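Local coordinates for protein Bd3459 (Bdellovibrio bacteriovorus, PDB 5CEC) that probably cleaves peptidoglycan peptides as a serine-type D-Ala-D-Ala carboxypeptidase or endopeptidase during bacterial predation, and is bound by the ankyrin-repeat immunity protein Bd3460, at residues Y122-E127 with S180-A185; M247-N252 with A336-S341; G275-D280 with C307-K312; M384-D389 with S393-A398. The protein carries 1 engineered substitution. All coordinates share one frame; numbering follows the deposited sequence.

Contact 1. Residues Y122-E127 with S180-A185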
loop_
_atom_site.group_PDB
_atom_site.type_symbol
_atom_site.label_atom_id
_atom_site.label_comp_id
_atom_site.label_asym_id
_atom_site.label_seq_id
_atom_site.Cartn_x
_atom_site.Cartn_y
_atom_site.Cartn_z
ATOM N N TYR A 122 -10.467 15.468 12.689
ATOM C CA TYR A 122 -9.903 15.744 14.005
ATOM C C TYR A 122 -9.088 17.024 14.016
ATOM O O TYR A 122 -9.181 17.817 14.946
ATOM C CB TYR A 122 -9.011 14.593 14.477
ATOM C CG TYR A 122 -9.691 13.281 14.858
ATOM C CD1 TYR A 122 -11.084 13.151 14.952
ATOM C CD2 TYR A 122 -8.915 12.169 15.119
ATOM C CE1 TYR A 122 -11.674 11.946 15.305
ATOM C CE2 TYR A 122 -9.488 10.967 15.470
ATOM C CZ TYR A 122 -10.853 10.857 15.570
ATOM O OH TYR A 122 -11.378 9.652 15.926
ATOM N N PHE A 123 -8.283 17.221 12.986
ATOM C CA PHE A 123 -7.509 18.462 12.871
ATOM C C PHE A 123 -8.419 19.668 12.728
ATOM O O PHE A 123 -8.205 20.692 13.386
ATOM C CB PHE A 123 -6.525 18.379 11.717
ATOM C CG PHE A 123 -5.648 19.596 11.585
ATOM C CD1 PHE A 123 -4.655 19.886 12.532
ATOM C CD2 PHE A 123 -5.843 20.486 10.558
ATOM C CE1 PHE A 123 -3.877 21.026 12.424
ATOM C CE2 PHE A 123 -5.059 21.630 10.451
ATOM C CZ PHE A 123 -4.086 21.903 11.387
ATOM N N LEU A 124 -9.441 19.554 11.899
ATOM C CA LEU A 124 -10.371 20.664 11.748
ATOM C C LEU A 124 -11.053 21.012 13.078
ATOM O O LEU A 124 -11.213 22.192 13.405
ATOM C CB LEU A 124 -11.412 20.386 10.664
ATOM C CG LEU A 124 -12.541 21.409 10.495
ATOM C CD1 LEU A 124 -11.967 22.808 10.313
ATOM C CD2 LEU A 124 -13.461 21.037 9.367
ATOM N N ILE A 125 -11.474 19.984 13.810
ATOM C CA ILE A 125 -12.129 20.219 15.096
ATOM C C ILE A 125 -11.177 20.870 16.088
ATOM O O ILE A 125 -11.572 21.820 16.801
ATOM C CB ILE A 125 -12.793 18.945 15.635
ATOM C CG1 ILE A 125 -13.950 18.543 14.727
ATOM C CG2 ILE A 125 -13.300 19.142 17.057
ATOM C CD1 ILE A 125 -14.389 17.116 14.865
ATOM N N SER A 126 -9.953 20.364 16.151
ATOM C CA SER A 126 -8.908 21.016 16.955
ATOM C C SER A 126 -8.761 22.512 16.572
ATOM O O SER A 126 -8.701 23.393 17.438
ATOM C CB SER A 126 -7.573 20.298 16.760
ATOM O OG SER A 126 -6.523 21.014 17.359
ATOM N N GLU A 127 -8.740 22.785 15.280
ATOM C CA GLU A 127 -8.624 24.162 14.803
ATOM C C GLU A 127 -9.832 25.008 15.147
ATOM O O GLU A 127 -9.663 26.163 15.535
ATOM C CB GLU A 127 -8.403 24.179 13.289
ATOM C CG GLU A 127 -6.969 23.811 12.923
ATOM C CD GLU A 127 -6.006 24.847 13.449
ATOM O OE1 GLU A 127 -5.939 25.918 12.832
ATOM O OE2 GLU A 127 -5.408 24.663 14.543
ATOM N N SER A 180 -22.857 11.426 12.446
ATOM C CA SER A 180 -22.531 10.297 13.317
ATOM C C SER A 180 -21.069 10.234 13.716
ATOM O O SER A 180 -20.736 9.577 14.686
ATOM C CB SER A 180 -22.971 8.993 12.662
ATOM O OG SER A 180 -24.384 8.967 12.565
ATOM N N SER A 181 -20.199 10.938 12.978
ATOM C CA SER A 181 -18.767 10.893 13.232
ATOM C C SER A 181 -18.152 12.260 13.494
ATOM O O SER A 181 -17.489 12.449 14.504
ATOM C CB SER A 181 -18.043 10.214 12.059
ATOM O OG SER A 181 -18.443 8.862 11.959
ATOM N N PHE A 182 -18.374 13.225 12.610
ATOM C CA PHE A 182 -17.745 14.530 12.798
ATOM C C PHE A 182 -18.266 15.213 14.065
ATOM O O PHE A 182 -17.508 15.879 14.781
ATOM C CB PHE A 182 -18.008 15.409 11.560
ATOM C CG PHE A 182 -17.310 16.727 11.595
ATOM C CD1 PHE A 182 -17.911 17.825 12.194
ATOM C CD2 PHE A 182 -16.026 16.861 11.079
ATOM C CE1 PHE A 182 -17.271 19.041 12.212
ATOM C CE2 PHE A 182 -15.370 18.069 11.123
ATOM C CZ PHE A 182 -15.995 19.146 11.701
ATOM N N ALA A 183 -19.561 15.035 14.332
ATOM C CA ALA A 183 -20.248 15.772 15.387
ATOM C C ALA A 183 -20.370 14.997 16.701
ATOM O O ALA A 183 -21.008 15.488 17.635
ATOM C CB ALA A 183 -21.643 16.174 14.902
ATOM N N THR A 184 -19.734 13.833 16.816
ATOM C CA THR A 184 -19.860 13.001 18.010
ATOM C C THR A 184 -18.510 12.817 18.696
ATOM O O THR A 184 -17.457 13.105 18.140
ATOM C CB THR A 184 -20.483 11.636 17.666
ATOM O OG1 THR A 184 -19.588 10.903 16.825
ATOM C CG2 THR A 184 -21.821 11.811 16.945
ATOM N N ALA A 185 -18.553 12.295 19.907
ATOM C CA ALA A 185 -17.389 12.207 20.765
ATOM C C ALA A 185 -16.177 11.643 20.026
ATOM O O ALA A 185 -16.240 10.583 19.406
ATOM C CB ALA A 185 -17.692 11.363 21.989
#
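Leu124 and Ile125, neighbours on a regular turn of helix 118-130, face the last helical residue of helix 167-182, Phe182, whose helix closes in a wider pi-type turn before the chain leaves helical geometry at Ala183. Ile125 lays its CG1-CD1 arm across one face of the Phe182 ring, with CD1 4.0 Å from the ring centroid and only 11° off the normal, a clear CH-pi contact. One carbon nearer the backbone, Ile125 CG1 meets Phe182 CZ at 3.7 Å, while CD1 also reaches back to the Phe182 carbonyl O at 3.4 Å. Phe182 holds CG opposite its own backbone N (chi1 -175°), and the ring thereby extends toward helix 118-130. Leu124 arrives obliquely and roughly perpendicular to the phenylalanine side chain, its CD2 3.9 Å from Phe182 CZ. Past the helix end, Thr184 OG1 donates to Ser180 O at 2.8 Å, from above the carbonyl plane, and ties the turn down. Leu124 also touches Leu235 of strand 231-236, so helix 118-130 packs on the mixed sheet as well as on the end of helix 167-182. With no polar bond across it, this junction depends on dispersion and shape: the ring is met over one face by Ile125 and obliquely by Leu124.

Contact 2. Residues M247-N252 with A336-S341. With SO4 (sulfate ion), chain C.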
loop_
_atom_site.group_PDB
_atom_site.type_symbol
_atom_site.label_atom_id
_atom_site.label_comp_id
_atom_site.label_asym_id
_atom_site.label_seq_id
_atom_site.Cartn_x
_atom_site.Cartn_y
_atom_site.Cartn_z
ATOM N N MET A 247 -0.886 7.589 -0.324
ATOM C CA MET A 247 -1.594 6.665 -1.228
ATOM C C MET A 247 -0.702 5.514 -1.667
ATOM O O MET A 247 -1.130 4.350 -1.684
ATOM C CB MET A 247 -2.076 7.443 -2.435
ATOM C CG MET A 247 -2.739 6.575 -3.484
ATOM S SD MET A 247 -3.188 7.491 -4.986
ATOM C CE MET A 247 -1.608 7.746 -5.731
ATOM N N ASN A 248 0.509 5.847 -2.099
ATOM C CA ASN A 248 1.417 4.855 -2.655
ATOM C C ASN A 248 2.142 4.029 -1.586
ATOM O O ASN A 248 2.688 2.976 -1.903
ATOM C CB ASN A 248 2.386 5.503 -3.636
ATOM C CG ASN A 248 1.703 5.927 -4.903
ATOM O OD1 ASN A 248 0.769 5.245 -5.360
ATOM N ND2 ASN A 248 2.130 7.057 -5.469
ATOM N N ASN A 249 2.112 4.476 -0.325
ATOM C CA ASN A 249 2.623 3.648 0.771
ATOM C C ASN A 249 1.584 2.557 1.098
ATOM O O ASN A 249 1.945 1.367 1.210
ATOM C CB ASN A 249 2.860 4.469 2.051
ATOM C CG ASN A 249 4.198 5.170 2.104
ATOM O OD1 ASN A 249 5.068 4.969 1.276
ATOM N ND2 ASN A 249 4.350 6.029 3.115
ATOM N N GLN A 250 0.330 2.987 1.232
ATOM C CA GLN A 250 -0.761 2.099 1.662
ATOM C C GLN A 250 -1.314 1.265 0.516
ATOM O O GLN A 250 -1.911 0.235 0.752
ATOM C CB GLN A 250 -1.919 2.932 2.192
ATOM C CG GLN A 250 -1.648 3.733 3.439
ATOM C CD GLN A 250 -2.926 4.316 3.939
ATOM O OE1 GLN A 250 -3.639 5.022 3.216
ATOM N NE2 GLN A 250 -3.245 4.032 5.189
ATOM N N SER A 251 -1.187 1.756 -0.717
ATOM C CA SER A 251 -1.959 1.296 -1.871
ATOM C C SER A 251 -3.440 1.669 -1.669
ATOM O O SER A 251 -4.348 0.851 -1.766
ATOM C CB SER A 251 -1.784 -0.176 -2.154
ATOM O OG SER A 251 -2.124 -0.399 -3.521
ATOM N N ASN A 252 -3.689 2.944 -1.413
ATOM C CA ASN A 252 -4.994 3.410 -0.965
ATOM C C ASN A 252 -5.951 3.634 -2.150
ATOM O O ASN A 252 -5.798 4.605 -2.899
ATOM C CB ASN A 252 -4.838 4.705 -0.145
ATOM C CG ASN A 252 -6.112 5.123 0.489
ATOM O OD1 ASN A 252 -7.155 5.172 -0.180
ATOM N ND2 ASN A 252 -6.056 5.407 1.773
ATOM N N ALA A 336 12.131 -1.119 2.474
ATOM C CA ALA A 336 12.712 -1.250 3.813
ATOM C C ALA A 336 12.809 0.020 4.629
ATOM O O ALA A 336 13.042 -0.056 5.810
ATOM C CB ALA A 336 14.049 -1.984 3.779
ATOM N N LYS A 337 12.688 1.174 4.008
ATOM C CA LYS A 337 12.771 2.450 4.720
ATOM C C LYS A 337 11.391 2.960 5.117
ATOM O O LYS A 337 11.225 3.510 6.188
ATOM C CB LYS A 337 13.465 3.486 3.831
ATOM C CG LYS A 337 14.876 3.079 3.443
ATOM C CD LYS A 337 15.863 3.375 4.558
ATOM C CE LYS A 337 16.249 4.865 4.562
ATOM N NZ LYS A 337 17.499 5.132 5.332
ATOM N N ASP A 338 10.409 2.837 4.212
ATOM C CA ASP A 338 9.025 3.196 4.521
ATOM C C ASP A 338 8.372 1.980 5.161
ATOM O O ASP A 338 7.815 1.100 4.501
ATOM C CB ASP A 338 8.289 3.710 3.280
ATOM C CG ASP A 338 8.806 5.058 2.845
ATOM O OD1 ASP A 338 8.988 5.924 3.763
ATOM O OD2 ASP A 338 9.022 5.265 1.647
ATOM N N LYS A 339 8.511 1.898 6.476
ATOM C CA LYS A 339 8.056 0.737 7.207
ATOM C C LYS A 339 6.528 0.584 7.114
ATOM O O LYS A 339 6.013 -0.561 7.139
ATOM C CB LYS A 339 8.536 0.820 8.659
ATOM C CG LYS A 339 10.043 0.876 8.809
ATOM C CD LYS A 339 10.709 -0.279 8.104
ATOM C CE LYS A 339 12.108 -0.573 8.612
ATOM N NZ LYS A 339 12.640 -1.779 7.905
ATOM N N ALA A 340 5.832 1.718 7.023
ATOM C CA ALA A 340 4.369 1.807 6.933
ATOM C C ALA A 340 3.965 1.856 5.467
ATOM O O ALA A 340 3.174 2.751 4.997
ATOM C CB ALA A 340 3.814 2.998 7.701
ATOM N N SER A 341 4.541 0.892 4.740
ATOM C CA SER A 341 4.223 0.722 3.325
ATOM C C SER A 341 4.228 -0.735 2.937
ATOM O O SER A 341 4.766 -1.601 3.612
ATOM C CB SER A 341 5.202 1.484 2.422
ATOM O OG SER A 341 6.389 0.752 2.234
HETATM S S SO4 C . -1.196 -3.813 -3.133
HETATM O O1 SO4 C . -1.414 -4.107 -1.686
HETATM O O2 SO4 C . -0.844 -5.011 -3.910
HETATM O O3 SO4 C . -2.454 -3.085 -3.653
HETATM O O4 SO4 C . -0.137 -2.801 -3.271
HETATM O O HOH W 1 2.213 5.594 5.220
HETATM O O HOH W 2 6.655 7.068 4.629
#
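The Asn249 amide and the Asp338 carboxylate have planes 50° apart and are linked through a water. Over one face of the amide lies Ser341, with CB 3.8 Å from Asn249 CG, and Ala340 O approaches from the same side. Beyond the nitrogen end sit two waters. Asn249 ND2 donates to one at 3.0 Å, and that water donates a hydrogen bond to Ala340 O; ND2 donates to the other at 2.9 Å, and this second water donates to Asp338 OD1 at 2.7 Å. Both amide hydrogens are therefore spent on bridges to the loop. The backbones touch as well: Ser341 CA lies 3.2 Å from Asn249 O in a CA-H...O contact. Within the loop, Ser341 OG donates to Asp338 O at 2.7 Å. Asp338 is further gripped by Lys245, in a salt bridge, and by Tyr421. Just past the helix, Ser251 OG donates at 2.7 Å to O3 of a sulfate, probably from the crystallisation liquor, which Ser70, Thr358 and Ser360 also bind. Ser251 probably belongs to the SxN motif of the penicillin-binding-protein fold, beside a likely SxxK motif. Waters thus couple the Asn249 side chain to loop 336-341 near this probable active site, while its backbone bonds directly to Thr342.

Contact 3. Residues G275-D280 with C307-K312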
loop_
_atom_site.group_PDB
_atom_site.type_symbol
_atom_site.label_atom_id
_atom_site.label_comp_id
_atom_site.label_asym_id
_atom_site.label_seq_id
_atom_site.Cartn_x
_atom_site.Cartn_y
_atom_site.Cartn_z
ATOM N N GLY A 275 -2.509 12.716 -25.381
ATOM C CA GLY A 275 -1.682 13.901 -25.528
ATOM C C GLY A 275 -0.311 13.820 -24.896
ATOM O O GLY A 275 0.630 14.399 -25.421
ATOM N N LYS A 276 -0.185 13.081 -23.790
ATOM C CA LYS A 276 1.092 12.970 -23.080
ATOM C C LYS A 276 2.048 11.989 -23.761
ATOM O O LYS A 276 3.252 12.233 -23.853
ATOM C CB LYS A 276 0.800 12.516 -21.643
ATOM C CG LYS A 276 1.997 12.424 -20.723
ATOM C CD LYS A 276 2.548 13.767 -20.323
ATOM C CE LYS A 276 3.801 13.592 -19.493
ATOM N NZ LYS A 276 4.240 14.869 -18.888
ATOM N N MET A 277 1.501 10.870 -24.217
ATOM C CA MET A 277 2.288 9.717 -24.639
ATOM C C MET A 277 2.036 9.299 -26.065
ATOM O O MET A 277 2.675 8.378 -26.522
ATOM C CB MET A 277 1.974 8.518 -23.724
ATOM C CG MET A 277 2.137 8.792 -22.249
ATOM S SD MET A 277 3.872 8.837 -21.784
ATOM C CE MET A 277 3.784 8.768 -20.016
ATOM N N GLN A 278 1.075 9.943 -26.735
ATOM C CA GLN A 278 0.622 9.514 -28.069
ATOM C C GLN A 278 0.190 8.047 -27.953
ATOM O O GLN A 278 0.417 7.240 -28.849
ATOM C CB GLN A 278 1.698 9.749 -29.147
ATOM C CG GLN A 278 2.012 11.220 -29.396
ATOM C CD GLN A 278 2.657 11.900 -28.196
ATOM O OE1 GLN A 278 3.738 11.492 -27.752
ATOM N NE2 GLN A 278 1.993 12.921 -27.644
ATOM N N ALA A 279 -0.442 7.722 -26.822
ATOM C CA ALA A 279 -0.917 6.395 -26.531
ATOM C C ALA A 279 -2.392 6.305 -26.865
ATOM O O ALA A 279 -3.106 7.314 -26.929
ATOM C CB ALA A 279 -0.698 6.086 -25.058
ATOM N N ASP A 280 -2.843 5.092 -27.127
ATOM C CA ASP A 280 -4.267 4.851 -27.278
ATOM C C ASP A 280 -4.682 3.612 -26.477
ATOM O O ASP A 280 -3.907 3.121 -25.636
ATOM C CB ASP A 280 -4.610 4.790 -28.767
ATOM C CG ASP A 280 -3.861 3.696 -29.501
ATOM O OD1 ASP A 280 -3.543 2.658 -28.894
ATOM O OD2 ASP A 280 -3.593 3.870 -30.700
ATOM N N CYS A 307 4.051 -3.071 -20.448
ATOM C CA CYS A 307 5.221 -2.890 -19.598
ATOM C C CYS A 307 5.989 -1.631 -20.082
ATOM O O CYS A 307 6.427 -0.821 -19.266
ATOM C CB CYS A 307 6.079 -4.141 -19.638
ATOM S SG CYS A 307 7.325 -4.229 -18.355
ATOM N N GLU A 308 6.127 -1.453 -21.408
ATOM C CA GLU A 308 6.753 -0.242 -21.955
ATOM C C GLU A 308 6.077 1.034 -21.464
ATOM O O GLU A 308 6.747 2.003 -21.083
ATOM C CB GLU A 308 6.772 -0.236 -23.494
ATOM C CG GLU A 308 7.800 -1.160 -24.095
ATOM C CD GLU A 308 7.987 -0.974 -25.591
ATOM O OE1 GLU A 308 7.284 -0.148 -26.215
ATOM O OE2 GLU A 308 8.864 -1.656 -26.153
ATOM N N MET A 309 4.741 1.022 -21.426
ATOM C CA MET A 309 4.003 2.183 -20.944
ATOM C C MET A 309 4.360 2.494 -19.480
ATOM O O MET A 309 4.427 3.666 -19.076
ATOM C CB MET A 309 2.496 1.997 -21.093
ATOM C CG MET A 309 1.964 2.318 -22.473
ATOM S SD MET A 309 2.172 4.042 -22.978
ATOM C CE MET A 309 1.860 4.909 -21.471
ATOM N N MET A 310 4.551 1.457 -18.662
ATOM C CA MET A 310 4.956 1.686 -17.283
ATOM C C MET A 310 6.321 2.381 -17.166
ATOM O O MET A 310 6.516 3.274 -16.340
ATOM C CB MET A 310 4.897 0.375 -16.499
ATOM C CG MET A 310 3.505 -0.219 -16.368
ATOM S SD MET A 310 2.261 0.903 -15.650
ATOM C CE MET A 310 1.527 1.658 -17.093
ATOM N N ILE A 311 7.269 1.992 -18.010
ATOM C CA ILE A 311 8.567 2.666 -18.045
ATOM C C ILE A 311 8.395 4.129 -18.463
ATOM O O ILE A 311 8.976 5.009 -17.854
ATOM C CB ILE A 311 9.535 1.956 -18.978
ATOM C CG1 ILE A 311 9.732 0.492 -18.531
ATOM C CG2 ILE A 311 10.850 2.719 -19.038
ATOM C CD1 ILE A 311 10.304 0.334 -17.126
ATOM N N LYS A 312 7.585 4.391 -19.475
ATOM C CA LYS A 312 7.347 5.769 -19.920
ATOM C C LYS A 312 6.714 6.636 -18.844
ATOM O O LYS A 312 7.080 7.785 -18.627
ATOM C CB LYS A 312 6.502 5.828 -21.175
ATOM C CG LYS A 312 7.153 5.217 -22.415
ATOM C CD LYS A 312 6.195 5.209 -23.597
ATOM C CE LYS A 312 5.981 6.599 -24.175
ATOM N NZ LYS A 312 7.158 7.134 -24.932
#
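Apolar contacts dominate where Met277 and Ala279 meet Met309 and Lys312. Met277 CG rests 4.0 Å from the terminal methyl CE of Met309, and Ala279 CB lies 4.1 Å from Met309 SD. Because the Met309 chain is bent at both chi2 and chi3, it folds back so that its sulfur and its methyl serve different partners. The other half of this apolar group involves the aliphatic part of Lys312. Met277 and Lys312 run antiparallel alongside each other, Met277 SD standing 3.9 Å from Lys312 CE and 4.0 Å from Lys312 CB. The methyl CE of Met277 ends at van der Waals distance, 3.7 Å, from Lys312 O, which itself accepts a hydrogen bond from Ser316 OG. Bends at chi3 (73°) and chi4 (72°) curl the lysine chain against the sulfur. Covalent and ionic ties lie at the margins: Cys307 forms a disulfide with Cys45, joining helix 307-322 to strand 40-48, and Lys276 pairs with Asp82. Positive-phi Gln278 follows helix 265-277, and the chain then brings Ala279 toward the other helix. Flexible, polarisable methionines thus fill a buried junction between the C-terminal end of one helix and the N-terminal part of another, where close fit rather than directed bonding does the work.

Contact 4. Residues M384-D389 with S393-A398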
loop_
_atom_site.group_PDB
_atom_site.type_symbol
_atom_site.label_atom_id
_atom_site.label_comp_id
_atom_site.label_asym_id
_atom_site.label_seq_id
_atom_site.Cartn_x
_atom_site.Cartn_y
_atom_site.Cartn_z
ATOM N N MET A 384 3.559 -10.009 -13.497
ATOM C CA MET A 384 3.388 -11.469 -13.376
ATOM C C MET A 384 1.944 -11.823 -13.557
ATOM O O MET A 384 1.053 -11.066 -13.199
ATOM C CB MET A 384 3.817 -11.996 -12.019
ATOM C CG MET A 384 5.236 -11.686 -11.601
ATOM S SD MET A 384 6.500 -12.519 -12.580
ATOM C CE MET A 384 6.177 -14.223 -12.198
ATOM N N HIS A 385 1.766 -13.026 -14.075
ATOM C CA HIS A 385 0.500 -13.711 -14.093
ATOM C C HIS A 385 0.337 -14.597 -12.847
ATOM O O HIS A 385 1.264 -15.274 -12.441
ATOM C CB HIS A 385 0.426 -14.599 -15.338
ATOM C CG HIS A 385 -0.722 -15.510 -15.286
ATOM N ND1 HIS A 385 -1.993 -15.090 -15.584
ATOM C CD2 HIS A 385 -0.832 -16.767 -14.788
ATOM C CE1 HIS A 385 -2.842 -16.073 -15.295
ATOM N NE2 HIS A 385 -2.155 -17.087 -14.813
ATOM N N THR A 386 -0.860 -14.554 -12.255
ATOM C CA THR A 386 -1.276 -15.437 -11.169
ATOM C C THR A 386 -2.651 -15.980 -11.458
ATOM O O THR A 386 -3.362 -15.449 -12.327
ATOM C CB THR A 386 -1.302 -14.703 -9.806
ATOM O OG1 THR A 386 -2.118 -13.535 -9.860
ATOM C CG2 THR A 386 0.094 -14.227 -9.402
ATOM N N ASP A 387 -3.054 -17.002 -10.700
ATOM C CA ASP A 387 -4.459 -17.475 -10.706
ATOM C C ASP A 387 -4.905 -17.599 -9.243
ATOM O O ASP A 387 -5.105 -18.689 -8.692
ATOM C CB ASP A 387 -4.636 -18.795 -11.463
ATOM C CG ASP A 387 -4.176 -18.723 -12.927
ATOM O OD1 ASP A 387 -4.932 -18.231 -13.788
ATOM O OD2 ASP A 387 -3.048 -19.202 -13.227
ATOM N N TYR A 388 -5.027 -16.434 -8.610
ATOM C CA TYR A 388 -5.316 -16.367 -7.191
ATOM C C TYR A 388 -6.657 -17.041 -6.840
ATOM O O TYR A 388 -6.765 -17.670 -5.766
ATOM C CB TYR A 388 -5.192 -14.902 -6.786
ATOM C CG TYR A 388 -5.788 -14.463 -5.511
ATOM C CD1 TYR A 388 -7.153 -14.151 -5.422
ATOM C CD2 TYR A 388 -4.991 -14.252 -4.406
ATOM C CE1 TYR A 388 -7.698 -13.659 -4.245
ATOM C CE2 TYR A 388 -5.521 -13.746 -3.235
ATOM C CZ TYR A 388 -6.874 -13.460 -3.155
ATOM O OH TYR A 388 -7.381 -12.995 -1.954
ATOM N N ASP A 389 -7.619 -16.994 -7.767
ATOM C CA ASP A 389 -8.890 -17.681 -7.513
ATOM C C ASP A 389 -8.762 -19.226 -7.468
ATOM O O ASP A 389 -9.513 -19.870 -6.711
ATOM C CB ASP A 389 -10.002 -17.168 -8.430
ATOM C CG ASP A 389 -10.466 -15.757 -8.038
ATOM O OD1 ASP A 389 -10.046 -15.254 -6.969
ATOM O OD2 ASP A 389 -11.235 -15.142 -8.799
ATOM N N SER A 393 -2.271 -19.099 -2.763
ATOM C CA SER A 393 -0.839 -19.016 -2.522
ATOM C C SER A 393 -0.045 -18.358 -3.648
ATOM O O SER A 393 1.130 -18.008 -3.473
ATOM C CB SER A 393 -0.287 -20.431 -2.285
ATOM O OG SER A 393 -0.884 -21.088 -1.173
ATOM N N ASP A 394 -0.671 -18.169 -4.803
ATOM C CA ASP A 394 0.041 -17.592 -5.962
ATOM C C ASP A 394 0.594 -16.204 -5.688
ATOM O O ASP A 394 1.645 -15.904 -6.225
ATOM C CB ASP A 394 -0.859 -17.523 -7.202
ATOM C CG ASP A 394 -1.004 -18.822 -7.946
ATOM O OD1 ASP A 394 -0.519 -19.881 -7.478
ATOM O OD2 ASP A 394 -1.600 -18.755 -9.061
ATOM N N TRP A 395 -0.087 -15.355 -4.922
ATOM C CA TRP A 395 0.453 -14.011 -4.686
ATOM C C TRP A 395 1.809 -14.077 -3.986
ATOM O O TRP A 395 2.741 -13.399 -4.416
ATOM C CB TRP A 395 -0.523 -13.138 -3.904
ATOM C CG TRP A 395 -1.664 -12.594 -4.691
ATOM C CD1 TRP A 395 -1.914 -12.741 -6.049
ATOM C CD2 TRP A 395 -2.712 -11.779 -4.188
ATOM N NE1 TRP A 395 -3.043 -12.072 -6.379
ATOM C CE2 TRP A 395 -3.567 -11.479 -5.266
ATOM C CE3 TRP A 395 -3.014 -11.248 -2.930
ATOM C CZ2 TRP A 395 -4.689 -10.709 -5.120
ATOM C CZ3 TRP A 395 -4.126 -10.460 -2.802
ATOM C CH2 TRP A 395 -4.962 -10.215 -3.893
ATOM N N GLY A 396 1.919 -14.888 -2.952
ATOM C CA GLY A 396 3.186 -14.984 -2.264
ATOM C C GLY A 396 4.287 -15.591 -3.108
ATOM O O GLY A 396 5.426 -15.168 -3.067
ATOM N N VAL A 397 3.941 -16.569 -3.939
ATOM C CA VAL A 397 4.908 -17.161 -4.841
ATOM C C VAL A 397 5.395 -16.106 -5.841
ATOM O O VAL A 397 6.600 -15.903 -6.049
ATOM C CB VAL A 397 4.303 -18.371 -5.606
ATOM C CG1 VAL A 397 5.227 -18.858 -6.702
ATOM C CG2 VAL A 397 4.019 -19.512 -4.616
ATOM N N ALA A 398 4.453 -15.423 -6.476
ATOM C CA ALA A 398 4.825 -14.376 -7.456
ATOM C C ALA A 398 5.626 -13.264 -6.811
ATOM O O ALA A 398 6.545 -12.735 -7.435
ATOM C CB ALA A 398 3.570 -13.829 -8.110
#
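Strand 376-385 runs out past Met384 and His385 into a loop that turns back alongside the first turns of helix 394-411, CA atoms of Tyr388 and Asp394 lying 5.6 Å apart. Asp394 grips that loop: its OD2 takes the backbone N-H of Asp387 at 2.8 Å and 160° on the anti lone pair. Beside it, Tyr388 stacks on Trp395, the tyrosine ring centroid 3.9 Å from that of the six-membered ring and the planes 22° apart. Tyr388 CD2 is only 3.2 Å from Trp395 CE2, a tight fit. With chi1 at 163°, Tyr388 turns CG away from its own N and out over the indole. At the indole edge, in plane, Thr386 OG1 lies 3.9 Å from Trp395 NE1, but each has its own partner, Asn362 O and Val361 O respectively. Thr386 CG2 packs on Ala398 CB at 3.7 Å. His385 NE2 donates to Asp387 OD2 at 2.8 Å. Met72 and Asn106 of the Bd3460 chain pack on Tyr388 and Trp395, and Ser393 OG hydrogen-bonds Glu97 and Asn93 of that chain. Asp387 OD2 and Asp394 OD2 lie 4.4 Å apart, a closeness probably eased by Met38 N, bonded to both, by Lys363, paired with Asp387, and by His385. Polar bonding thus fixes the loop, while the stacked pair forms part of the surface on which Bd3460 packs.

In the fold
The four contacts show how one chain joins separate parts of a fold. Contact 1 comes first along the sequence and stands apart, joining helices 118-130 and 167-182 beside the mixed sheet; its centre is about 43 Å from that of contact 3, on the opposite side of the chain's centre. Contact 3 is nested inside the loop closed by contact 2, and contact 4 follows both. These last three are neighbours, with centres 21 to 26 Å apart, yet none touches another. Contacts 3 and 4 approach to about 8 Å between nearest atoms, around strand 376-385, on which helix 307-322 packs. Contact 2 lies at the probable active site, and contact 4 meets Bd3460.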